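3-keto-5-aminohexanoate cleavage protein (Burkholderia xenovorans LB400, PDB 3E02) probably cleaves beta-keto acids such as 3-keto-5-aminohexanoate, as a zinc-dependent TIM-barrel enzyme of the BKACE family. Local coordinates at residues N113-S122 with L140-T151; P61-L72 with I85-M93. All coordinates share one frame; numbering follows the deposited sequence.

Contact 1. Residues N113-S122 with L140-T151; sequences NMGSLNFNIS and LAGTRDFILSNT. With EDO (1,2-ethanediol), chain K.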
loop_
_atom_site.group_PDB
_atom_site.type_symbol
_atom_site.label_atom_id
_atom_site.label_comp_id
_atom_site.label_asym_id
_atom_site.label_seq_id
_atom_site.Cartn_x
_atom_site.Cartn_y
_atom_site.Cartn_z
ATOM N N ASN A 113 -22.390 -12.250 -7.014
ATOM C CA ASN A 113 -22.051 -11.265 -5.986
ATOM C C ASN A 113 -21.424 -11.996 -4.797
ATOM O O ASN A 113 -22.030 -12.929 -4.266
ATOM C CB ASN A 113 -23.289 -10.468 -5.638
ATOM C CG ASN A 113 -23.794 -9.671 -6.836
ATOM O OD1 ASN A 113 -23.111 -8.777 -7.307
ATOM N ND2 ASN A 113 -24.967 -10.044 -7.370
HETATM N N MSE A 114 -20.208 -11.580 -4.417
HETATM C CA MSE A 114 -19.389 -12.319 -3.420
HETATM C C MSE A 114 -19.538 -11.982 -1.938
HETATM O O MSE A 114 -18.772 -12.469 -1.110
HETATM C CB MSE A 114 -17.915 -12.315 -3.860
HETATM C CG MSE A 114 -17.637 -13.166 -5.091
HETATM SE SE MSE A 114 -18.285 -14.995 -4.920
HETATM C CE MSE A 114 -17.479 -15.455 -3.342
ATOM N N GLY A 115 -20.552 -11.214 -1.586
ATOM C CA GLY A 115 -20.792 -10.928 -0.178
ATOM C C GLY A 115 -22.016 -10.086 0.024
ATOM O O GLY A 115 -22.543 -9.512 -0.932
ATOM N N SER A 116 -22.486 -10.051 1.262
ATOM C CA SER A 116 -23.650 -9.251 1.627
ATOM C C SER A 116 -23.153 -7.878 2.027
ATOM O O SER A 116 -22.143 -7.753 2.739
ATOM C CB SER A 116 -24.433 -9.892 2.770
ATOM O OG SER A 116 -24.884 -11.189 2.425
ATOM N N LEU A 117 -23.813 -6.835 1.539
ATOM C CA LEU A 117 -23.463 -5.476 1.919
ATOM C C LEU A 117 -24.647 -4.533 1.880
ATOM O O LEU A 117 -25.596 -4.753 1.117
ATOM C CB LEU A 117 -22.389 -4.905 0.970
ATOM C CG LEU A 117 -22.726 -4.676 -0.524
ATOM C CD1 LEU A 117 -21.877 -3.565 -1.144
ATOM C CD2 LEU A 117 -22.616 -5.972 -1.332
ATOM N N ASN A 118 -24.545 -3.453 2.648
ATOM C CA ASN A 118 -25.466 -2.320 2.502
ATOM C C ASN A 118 -25.292 -1.824 1.056
ATOM O O ASN A 118 -24.177 -1.831 0.535
ATOM C CB ASN A 118 -25.116 -1.179 3.458
ATOM C CG ASN A 118 -25.401 -1.510 4.904
ATOM O OD1 ASN A 118 -26.110 -2.472 5.207
ATOM N ND2 ASN A 118 -24.868 -0.694 5.811
ATOM N N PHE A 119 -26.390 -1.476 0.395
ATOM C CA PHE A 119 -26.341 -1.044 -1.015
ATOM C C PHE A 119 -27.297 0.145 -1.072
ATOM O O PHE A 119 -28.474 -0.015 -1.368
ATOM C CB PHE A 119 -26.742 -2.208 -1.934
ATOM C CG PHE A 119 -26.240 -2.067 -3.341
ATOM C CD1 PHE A 119 -26.640 -0.989 -4.140
ATOM C CD2 PHE A 119 -25.369 -3.017 -3.884
ATOM C CE1 PHE A 119 -26.156 -0.846 -5.452
ATOM C CE2 PHE A 119 -24.881 -2.888 -5.194
ATOM C CZ PHE A 119 -25.280 -1.805 -5.978
ATOM N N ASN A 120 -26.755 1.323 -0.768
ATOM C CA ASN A 120 -27.506 2.555 -0.588
ATOM C C ASN A 120 -27.388 3.505 -1.786
ATOM O O ASN A 120 -26.354 4.152 -1.977
ATOM C CB ASN A 120 -27.018 3.231 0.713
ATOM C CG ASN A 120 -27.870 4.436 1.139
ATOM O OD1 ASN A 120 -28.813 4.840 0.446
ATOM N ND2 ASN A 120 -27.532 5.013 2.298
ATOM N N ILE A 121 -28.455 3.584 -2.582
ATOM C CA ILE A 121 -28.523 4.504 -3.744
ATOM C C ILE A 121 -29.546 5.633 -3.508
ATOM O O ILE A 121 -29.922 6.344 -4.456
ATOM C CB ILE A 121 -28.797 3.731 -5.070
ATOM C CG1 ILE A 121 -30.150 2.984 -5.039
ATOM C CG2 ILE A 121 -27.634 2.771 -5.340
ATOM C CD1 ILE A 121 -30.482 2.285 -6.313
ATOM N N SER A 122 -29.965 5.813 -2.248
ATOM C CA SER A 122 -30.982 6.797 -1.868
ATOM C C SER A 122 -30.609 8.254 -2.131
ATOM O O SER A 122 -31.491 9.063 -2.394
ATOM C CB SER A 122 -31.348 6.635 -0.388
ATOM O OG SER A 122 -30.267 7.010 0.459
ATOM N N LEU A 140 -35.556 3.959 -4.602
ATOM C CA LEU A 140 -34.311 4.603 -4.177
ATOM C C LEU A 140 -34.265 4.834 -2.656
ATOM O O LEU A 140 -33.272 4.487 -2.002
ATOM C CB LEU A 140 -34.102 5.926 -4.933
ATOM C CG LEU A 140 -33.980 5.835 -6.462
ATOM C CD1 LEU A 140 -34.061 7.239 -7.091
ATOM C CD2 LEU A 140 -32.729 5.099 -6.930
ATOM N N ALA A 141 -35.344 5.394 -2.108
ATOM C CA ALA A 141 -35.462 5.678 -0.659
ATOM C C ALA A 141 -35.355 4.411 0.194
ATOM O O ALA A 141 -34.676 4.405 1.219
ATOM C CB ALA A 141 -36.761 6.430 -0.364
ATOM N N GLY A 142 -35.979 3.333 -0.271
ATOM C CA GLY A 142 -35.945 2.040 0.396
ATOM C C GLY A 142 -34.562 1.417 0.523
ATOM O O GLY A 142 -34.371 0.532 1.363
ATOM N N THR A 143 -33.586 1.883 -0.272
ATOM C CA THR A 143 -32.224 1.358 -0.200
ATOM C C THR A 143 -31.447 1.797 1.050
ATOM O O THR A 143 -30.405 1.197 1.341
ATOM C CB THR A 143 -31.421 1.534 -1.488
ATOM O OG1 THR A 143 -31.127 2.915 -1.725
ATOM C CG2 THR A 143 -32.165 0.886 -2.679
ATOM N N ARG A 144 -31.942 2.806 1.789
ATOM C CA ARG A 144 -31.319 3.218 3.053
ATOM C C ARG A 144 -31.350 2.064 4.054
ATOM O O ARG A 144 -30.462 1.948 4.882
ATOM C CB ARG A 144 -32.026 4.430 3.675
ATOM C CG ARG A 144 -31.966 5.702 2.871
ATOM C CD ARG A 144 -32.804 6.800 3.507
ATOM N NE ARG A 144 -34.244 6.601 3.297
ATOM C CZ ARG A 144 -35.214 7.214 3.977
ATOM N NH1 ARG A 144 -34.950 8.126 4.922
ATOM N NH2 ARG A 144 -36.485 6.919 3.693
ATOM N N ASP A 145 -32.385 1.224 3.966
ATOM C CA ASP A 145 -32.558 0.084 4.857
ATOM C C ASP A 145 -32.433 -1.243 4.099
ATOM O O ASP A 145 -33.089 -2.217 4.454
ATOM C CB ASP A 145 -33.938 0.213 5.533
ATOM C CG ASP A 145 -34.121 -0.723 6.718
ATOM O OD1 ASP A 145 -33.133 -1.101 7.374
ATOM O OD2 ASP A 145 -35.272 -1.107 6.967
ATOM N N PHE A 146 -31.550 -1.300 3.099
ATOM C CA PHE A 146 -31.403 -2.460 2.230
ATOM C C PHE A 146 -30.014 -3.081 2.290
ATOM O O PHE A 146 -29.018 -2.362 2.348
ATOM C CB PHE A 146 -31.685 -2.045 0.792
ATOM C CG PHE A 146 -31.495 -3.141 -0.224
ATOM C CD1 PHE A 146 -32.379 -4.213 -0.291
ATOM C CD2 PHE A 146 -30.438 -3.097 -1.130
ATOM C CE1 PHE A 146 -32.195 -5.232 -1.237
ATOM C CE2 PHE A 146 -30.257 -4.103 -2.073
ATOM C CZ PHE A 146 -31.145 -5.170 -2.127
ATOM N N ILE A 147 -29.987 -4.416 2.229
ATOM C CA ILE A 147 -28.764 -5.214 2.164
ATOM C C ILE A 147 -28.860 -6.049 0.887
ATOM O O ILE A 147 -29.863 -6.739 0.678
ATOM C CB ILE A 147 -28.631 -6.179 3.369
ATOM C CG1 ILE A 147 -28.606 -5.412 4.700
ATOM C CG2 ILE A 147 -27.353 -7.044 3.234
ATOM C CD1 ILE A 147 -28.760 -6.304 5.926
ATOM N N LEU A 148 -27.847 -5.968 0.028
ATOM C CA LEU A 148 -27.757 -6.841 -1.146
ATOM C C LEU A 148 -27.250 -8.154 -0.526
ATOM O O LEU A 148 -26.081 -8.264 -0.158
ATOM C CB LEU A 148 -26.792 -6.299 -2.197
ATOM C CG LEU A 148 -26.657 -7.158 -3.462
ATOM C CD1 LEU A 148 -27.976 -7.154 -4.254
ATOM C CD2 LEU A 148 -25.509 -6.675 -4.322
ATOM N N SER A 149 -28.150 -9.116 -0.376
ATOM C CA SER A 149 -27.860 -10.368 0.338
ATOM C C SER A 149 -27.134 -11.408 -0.495
ATOM O O SER A 149 -27.609 -11.767 -1.544
ATOM C CB SER A 149 -29.162 -10.987 0.848
ATOM O OG SER A 149 -28.907 -12.186 1.585
ATOM N N ASN A 150 -25.983 -11.894 -0.022
ATOM C CA ASN A 150 -25.254 -13.011 -0.653
ATOM C C ASN A 150 -24.526 -13.763 0.466
ATOM O O ASN A 150 -23.325 -13.652 0.622
ATOM C CB ASN A 150 -24.254 -12.528 -1.715
ATOM C CG ASN A 150 -24.903 -11.725 -2.797
ATOM O OD1 ASN A 150 -25.571 -12.292 -3.642
ATOM N ND2 ASN A 150 -24.729 -10.393 -2.774
ATOM N N THR A 151 -25.285 -14.524 1.253
ATOM C CA THR A 151 -24.718 -15.288 2.362
ATOM C C THR A 151 -23.867 -16.422 1.806
ATOM O O THR A 151 -23.959 -16.739 0.615
ATOM C CB THR A 151 -25.792 -15.850 3.304
ATOM O OG1 THR A 151 -26.547 -16.850 2.620
ATOM C CG2 THR A 151 -26.716 -14.752 3.844
HETATM C C1 EDO K . -34.324 1.021 11.980
HETATM O O1 EDO K . -34.647 -0.193 12.679
HETATM C C2 EDO K . -34.199 0.821 10.474
HETATM O O2 EDO K . -34.783 -0.397 9.997
HETATM O O HOH W 1 -24.594 -14.511 -4.736
#
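Leu148 lays its CD2 methyl beside the ring of Phe119, 3.7 Å from CD2 of that ring, the two side chains running the same way. With CG anti to the backbone N, the Leu148 chi1 of -179° sets CD2 alongside this ring, and the same methyl also brushes Leu117 on their shared face. Beneath them lies a two-residue antiparallel ladder: Leu117 and Leu148 form the hydrogen-bonded pair, with Leu148 N 2.8 Å from Leu117 O, and Asn118 and Ile147 the non-hydrogen-bonded one. A weak bond from Phe119 N to Phe146 O prolongs it, while the Phe146 ring turns its edge to Phe119 O.

Polar side chains take over at both ends. Asn150 binds the loop at Gly115: its ND2 gives a hydrogen bond to Gly115 O (3.0 Å), coming from above the carbonyl plane, and a water joins its OD1 to Asn113 O. Asn150 N donates to Ser116 OG at 2.8 Å, nearly straight at 165°. At the far end Thr143 OG1 hands its proton to Leu140 O and receives Ile121 N at 2.9 Å. Asn120 OD1 closes an Asx turn, taking Ser122 N and, on an in-plane lone pair, Ser122 OG.

Ser116 OG and Asn118 OD1 also bond reciprocally with Asn118 and Ser116 of the second subunit, so the ladder lies at a subunit interface. The chemistry implies a short antiparallel pairing whose two Leu117-Leu148 backbone bonds are supplemented by Asn150, Ser116 and Thr143, with one polar edge committed to the neighbouring chain.

Contact 2. Residues P61-L72 with I85-M93; sequences PSQDPDLFMRFL and ITTGGGLGM
Gln63, Met93 (selenomethionine) and Ile85 carry most of this contact. Gln63 bends at chi2 (-71°), which turns its amide onto the loop after the strand 82-85. There Gln63 NE2 donates to Thr86 O at 3.1 Å, from well above the carbonyl plane, and Gln63 OE1 lies 3.4 Å from Thr86 CG2. The same CG2 meets the Phe68 ring at its edge. Met93 crosses the glutamine at about a right angle, its SE 3.3 Å from Gln63 CG. Extended beyond CG, the chain carries Met93 CE to the backbone of Pro61, 3.3 Å from Pro61 O. Gly89 and Gly90 pass close by, Gly90 CA lying 3.6 Å from Pro61 CB and Gly89 CA beside Gln63 CG and CD. In one of its two conformers, Ile85 CD1 reaches toward Leu72 CD2, tip to tip; the Ile85 and Phe68 side chains slide past each other in opposite directions, Ile85 CG2 lying near Phe68 CE2.

Thr86 OG1 accepts from both Gly88 N and Gly89 N, fixing the turn of this loop, and its side chain lies beside the zinc ligands His50 and His52. Strand 48-54 runs alongside through Ala53 and Leu51, and helix 95-105 packs on Gln63 and Phe68 through Pro101.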
loop_
_atom_site.group_PDB
_atom_site.type_symbol
_atom_site.label_atom_id
_atom_site.label_comp_id
_atom_site.label_asym_id
_atom_site.label_seq_id
_atom_site.Cartn_x
_atom_site.Cartn_y
_atom_site.Cartn_z
ATOM N N PRO A 61 -37.043 -2.703 -12.470
ATOM C CA PRO A 61 -36.267 -3.943 -12.630
ATOM C C PRO A 61 -37.111 -5.214 -12.566
ATOM O O PRO A 61 -38.056 -5.280 -11.781
ATOM C CB PRO A 61 -35.303 -3.897 -11.446
ATOM C CG PRO A 61 -35.055 -2.466 -11.245
ATOM C CD PRO A 61 -36.418 -1.838 -11.449
ATOM N N SER A 62 -36.798 -6.179 -13.423
ATOM C CA SER A 62 -37.504 -7.456 -13.461
ATOM C C SER A 62 -36.544 -8.596 -13.773
ATOM O O SER A 62 -35.713 -8.458 -14.671
ATOM C CB SER A 62 -38.578 -7.416 -14.538
ATOM O OG SER A 62 -39.126 -8.700 -14.767
ATOM N N GLN A 63 -36.675 -9.705 -13.034
ATOM C CA GLN A 63 -35.928 -10.945 -13.309
ATOM C C GLN A 63 -36.851 -12.007 -13.928
ATOM O O GLN A 63 -36.634 -13.199 -13.759
ATOM C CB GLN A 63 -35.203 -11.462 -12.054
ATOM C CG GLN A 63 -33.892 -10.749 -11.687
ATOM C CD GLN A 63 -32.744 -11.040 -12.637
ATOM O OE1 GLN A 63 -32.679 -10.478 -13.734
ATOM N NE2 GLN A 63 -31.810 -11.888 -12.207
ATOM N N ASP A 64 -37.845 -11.561 -14.699
ATOM C CA ASP A 64 -38.756 -12.443 -15.390
ATOM C C ASP A 64 -37.968 -13.055 -16.560
ATOM O O ASP A 64 -37.547 -12.310 -17.450
ATOM C CB ASP A 64 -39.965 -11.644 -15.913
ATOM C CG ASP A 64 -41.015 -12.506 -16.586
ATOM O OD1 ASP A 64 -40.849 -13.741 -16.710
ATOM O OD2 ASP A 64 -42.040 -11.925 -16.995
ATOM N N PRO A 65 -37.769 -14.397 -16.570
ATOM C CA PRO A 65 -37.063 -15.025 -17.706
ATOM C C PRO A 65 -37.703 -14.757 -19.079
ATOM O O PRO A 65 -36.985 -14.713 -20.072
ATOM C CB PRO A 65 -37.115 -16.525 -17.370
ATOM C CG PRO A 65 -37.336 -16.583 -15.915
ATOM C CD PRO A 65 -38.196 -15.420 -15.592
ATOM N N ASP A 66 -39.029 -14.581 -19.131
ATOM C CA ASP A 66 -39.729 -14.261 -20.387
ATOM C C ASP A 66 -39.244 -12.957 -21.028
ATOM O O ASP A 66 -39.199 -12.876 -22.260
ATOM C CB ASP A 66 -41.258 -14.197 -20.190
ATOM C CG ASP A 66 -41.879 -15.549 -19.800
ATOM O OD1 ASP A 66 -41.219 -16.611 -19.929
ATOM O OD2 ASP A 66 -43.054 -15.536 -19.368
ATOM N N LEU A 67 -38.909 -11.951 -20.209
ATOM C CA LEU A 67 -38.344 -10.684 -20.706
ATOM C C LEU A 67 -36.945 -10.914 -21.264
ATOM O O LEU A 67 -36.612 -10.364 -22.314
ATOM C CB LEU A 67 -38.305 -9.587 -19.623
ATOM C CG LEU A 67 -39.643 -8.956 -19.261
ATOM C CD1 LEU A 67 -39.471 -8.018 -18.077
ATOM C CD2 LEU A 67 -40.234 -8.226 -20.480
ATOM N N PHE A 68 -36.135 -11.714 -20.561
ATOM C CA PHE A 68 -34.807 -12.108 -21.061
ATOM C C PHE A 68 -34.894 -12.823 -22.414
ATOM O O PHE A 68 -34.106 -12.535 -23.315
ATOM C CB PHE A 68 -34.039 -12.956 -20.047
ATOM C CG PHE A 68 -33.421 -12.162 -18.944
ATOM C CD1 PHE A 68 -34.142 -11.837 -17.805
ATOM C CD2 PHE A 68 -32.095 -11.733 -19.044
ATOM C CE1 PHE A 68 -33.555 -11.093 -16.764
ATOM C CE2 PHE A 68 -31.501 -10.997 -18.023
ATOM C CZ PHE A 68 -32.232 -10.673 -16.878
HETATM N N MSE A 69 -35.889 -13.702 -22.581
HETATM C CA MSE A 69 -36.101 -14.396 -23.869
HETATM C C MSE A 69 -36.562 -13.491 -25.013
HETATM O O MSE A 69 -36.572 -13.939 -26.162
HETATM C CB MSE A 69 -37.014 -15.617 -23.705
HETATM C CG MSE A 69 -36.393 -16.681 -22.819
HETATM SE SE MSE A 69 -34.594 -17.228 -23.417
HETATM C CE MSE A 69 -33.982 -17.880 -21.745
ATOM N N ARG A 70 -36.936 -12.242 -24.704
ATOM C CA ARG A 70 -37.260 -11.231 -25.722
ATOM C C ARG A 70 -36.025 -10.437 -26.194
ATOM O O ARG A 70 -36.143 -9.638 -27.128
ATOM C CB ARG A 70 -38.384 -10.317 -25.247
ATOM C CG ARG A 70 -39.728 -11.044 -25.171
ATOM C CD ARG A 70 -40.769 -10.328 -24.320
ATOM N NE ARG A 70 -41.044 -8.963 -24.767
ATOM C CZ ARG A 70 -41.887 -8.119 -24.174
ATOM N NH1 ARG A 70 -42.571 -8.472 -23.079
ATOM N NH2 ARG A 70 -42.032 -6.892 -24.678
ATOM N N PHE A 71 -34.863 -10.633 -25.553
ATOM C CA PHE A 71 -33.597 -10.057 -26.046
ATOM C C PHE A 71 -32.408 -11.022 -26.220
ATOM O O PHE A 71 -31.555 -10.755 -27.074
ATOM C CB PHE A 71 -33.185 -8.778 -25.297
ATOM C CG PHE A 71 -33.021 -8.914 -23.801
ATOM C CD1 PHE A 71 -31.842 -9.423 -23.250
ATOM C CD2 PHE A 71 -33.996 -8.414 -22.930
ATOM C CE1 PHE A 71 -31.661 -9.487 -21.850
ATOM C CE2 PHE A 71 -33.824 -8.464 -21.528
ATOM C CZ PHE A 71 -32.659 -9.002 -20.989
ATOM N N LEU A 72 -32.342 -12.118 -25.455
ATOM C CA LEU A 72 -31.211 -13.069 -25.576
ATOM C C LEU A 72 -31.062 -13.722 -26.966
ATOM O O LEU A 72 -29.980 -13.606 -27.569
ATOM C CB LEU A 72 -31.202 -14.108 -24.435
ATOM C CG LEU A 72 -30.914 -13.585 -23.024
ATOM C CD1 LEU A 72 -31.079 -14.695 -21.989
ATOM C CD2 LEU A 72 -29.533 -12.945 -22.913
ATOM N N ILE A 85 -25.479 -12.935 -17.771
ATOM C CA ILE A 85 -26.771 -12.737 -17.102
ATOM C C ILE A 85 -26.592 -12.411 -15.616
ATOM O O ILE A 85 -25.850 -13.102 -14.885
ATOM C CB ILE A 85 -27.697 -13.992 -17.226
ATOM C CG1 ILE A 85 -27.828 -14.459 -18.686
ATOM C CG2 ILE A 85 -29.089 -13.713 -16.624
ATOM C CD1 ILE A 85 -28.337 -13.399 -19.662
ATOM N N THR A 86 -27.287 -11.367 -15.164
ATOM C CA THR A 86 -27.233 -10.975 -13.775
ATOM C C THR A 86 -27.952 -11.999 -12.888
ATOM O O THR A 86 -28.968 -12.586 -13.285
ATOM C CB THR A 86 -27.877 -9.583 -13.515
ATOM O OG1 THR A 86 -27.707 -9.244 -12.134
ATOM C CG2 THR A 86 -29.371 -9.568 -13.859
ATOM N N THR A 87 -27.351 -12.266 -11.734
ATOM C CA THR A 87 -28.008 -13.005 -10.659
ATOM C C THR A 87 -28.203 -12.035 -9.472
ATOM O O THR A 87 -28.537 -12.485 -8.394
ATOM C CB THR A 87 -27.231 -14.247 -10.216
ATOM O OG1 THR A 87 -26.020 -13.848 -9.585
ATOM C CG2 THR A 87 -26.941 -15.174 -11.397
ATOM N N GLY A 88 -27.961 -10.734 -9.692
ATOM C CA GLY A 88 -28.174 -9.660 -8.719
ATOM C C GLY A 88 -29.579 -9.133 -8.961
ATOM O O GLY A 88 -30.391 -9.068 -8.043
ATOM N N GLY A 89 -29.863 -8.782 -10.213
ATOM C CA GLY A 89 -31.169 -8.294 -10.617
ATOM C C GLY A 89 -31.518 -6.969 -9.959
ATOM O O GLY A 89 -30.643 -6.103 -9.759
ATOM N N GLY A 90 -32.808 -6.803 -9.677
ATOM C CA GLY A 90 -33.338 -5.642 -8.992
ATOM C C GLY A 90 -33.196 -5.736 -7.481
ATOM O O GLY A 90 -33.355 -6.827 -6.882
ATOM N N LEU A 91 -32.927 -4.586 -6.856
ATOM C CA LEU A 91 -32.764 -4.518 -5.403
ATOM C C LEU A 91 -34.112 -4.838 -4.741
ATOM O O LEU A 91 -35.137 -4.262 -5.125
ATOM C CB LEU A 91 -32.241 -3.140 -4.965
ATOM C CG LEU A 91 -30.924 -2.639 -5.574
ATOM C CD1 LEU A 91 -30.511 -1.318 -4.921
ATOM C CD2 LEU A 91 -29.795 -3.654 -5.449
ATOM N N GLY A 92 -34.105 -5.799 -3.810
ATOM C CA GLY A 92 -35.307 -6.246 -3.092
ATOM C C GLY A 92 -35.858 -7.606 -3.516
ATOM O O GLY A 92 -36.800 -8.114 -2.879
HETATM N N MSE A 93 -35.298 -8.197 -4.578
HETATM C CA MSE A 93 -35.749 -9.515 -5.076
HETATM C C MSE A 93 -35.182 -10.650 -4.244
HETATM O O MSE A 93 -34.090 -10.527 -3.694
HETATM C CB MSE A 93 -35.321 -9.726 -6.527
HETATM C CG MSE A 93 -35.961 -8.752 -7.472
HETATM SE SE MSE A 93 -35.401 -9.107 -9.284
HETATM C CE MSE A 93 -36.357 -7.611 -10.159
#

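From the N terminus the chain first makes contact 2, where 61-72 meets 85-93 and closes a short loop through the helix 72-78 and the strand 82-85. After helix 95-105, contact 1 opens at the end of strand 109-113, closing a second loop between 113-122 and 140-151. The two are in series, neither nested nor crossed. They lie about 18 Å apart, centre to centre, yet they touch directly: the Phe146 ring rests against Leu91 and Gly92, Leu91 also meets Thr143, and Asn113 ND2 approaches Gly88. Together they tie loops following barrel strands 82-85 and 109-113 to each other, near the zinc ion held by His50, His52 and Glu259.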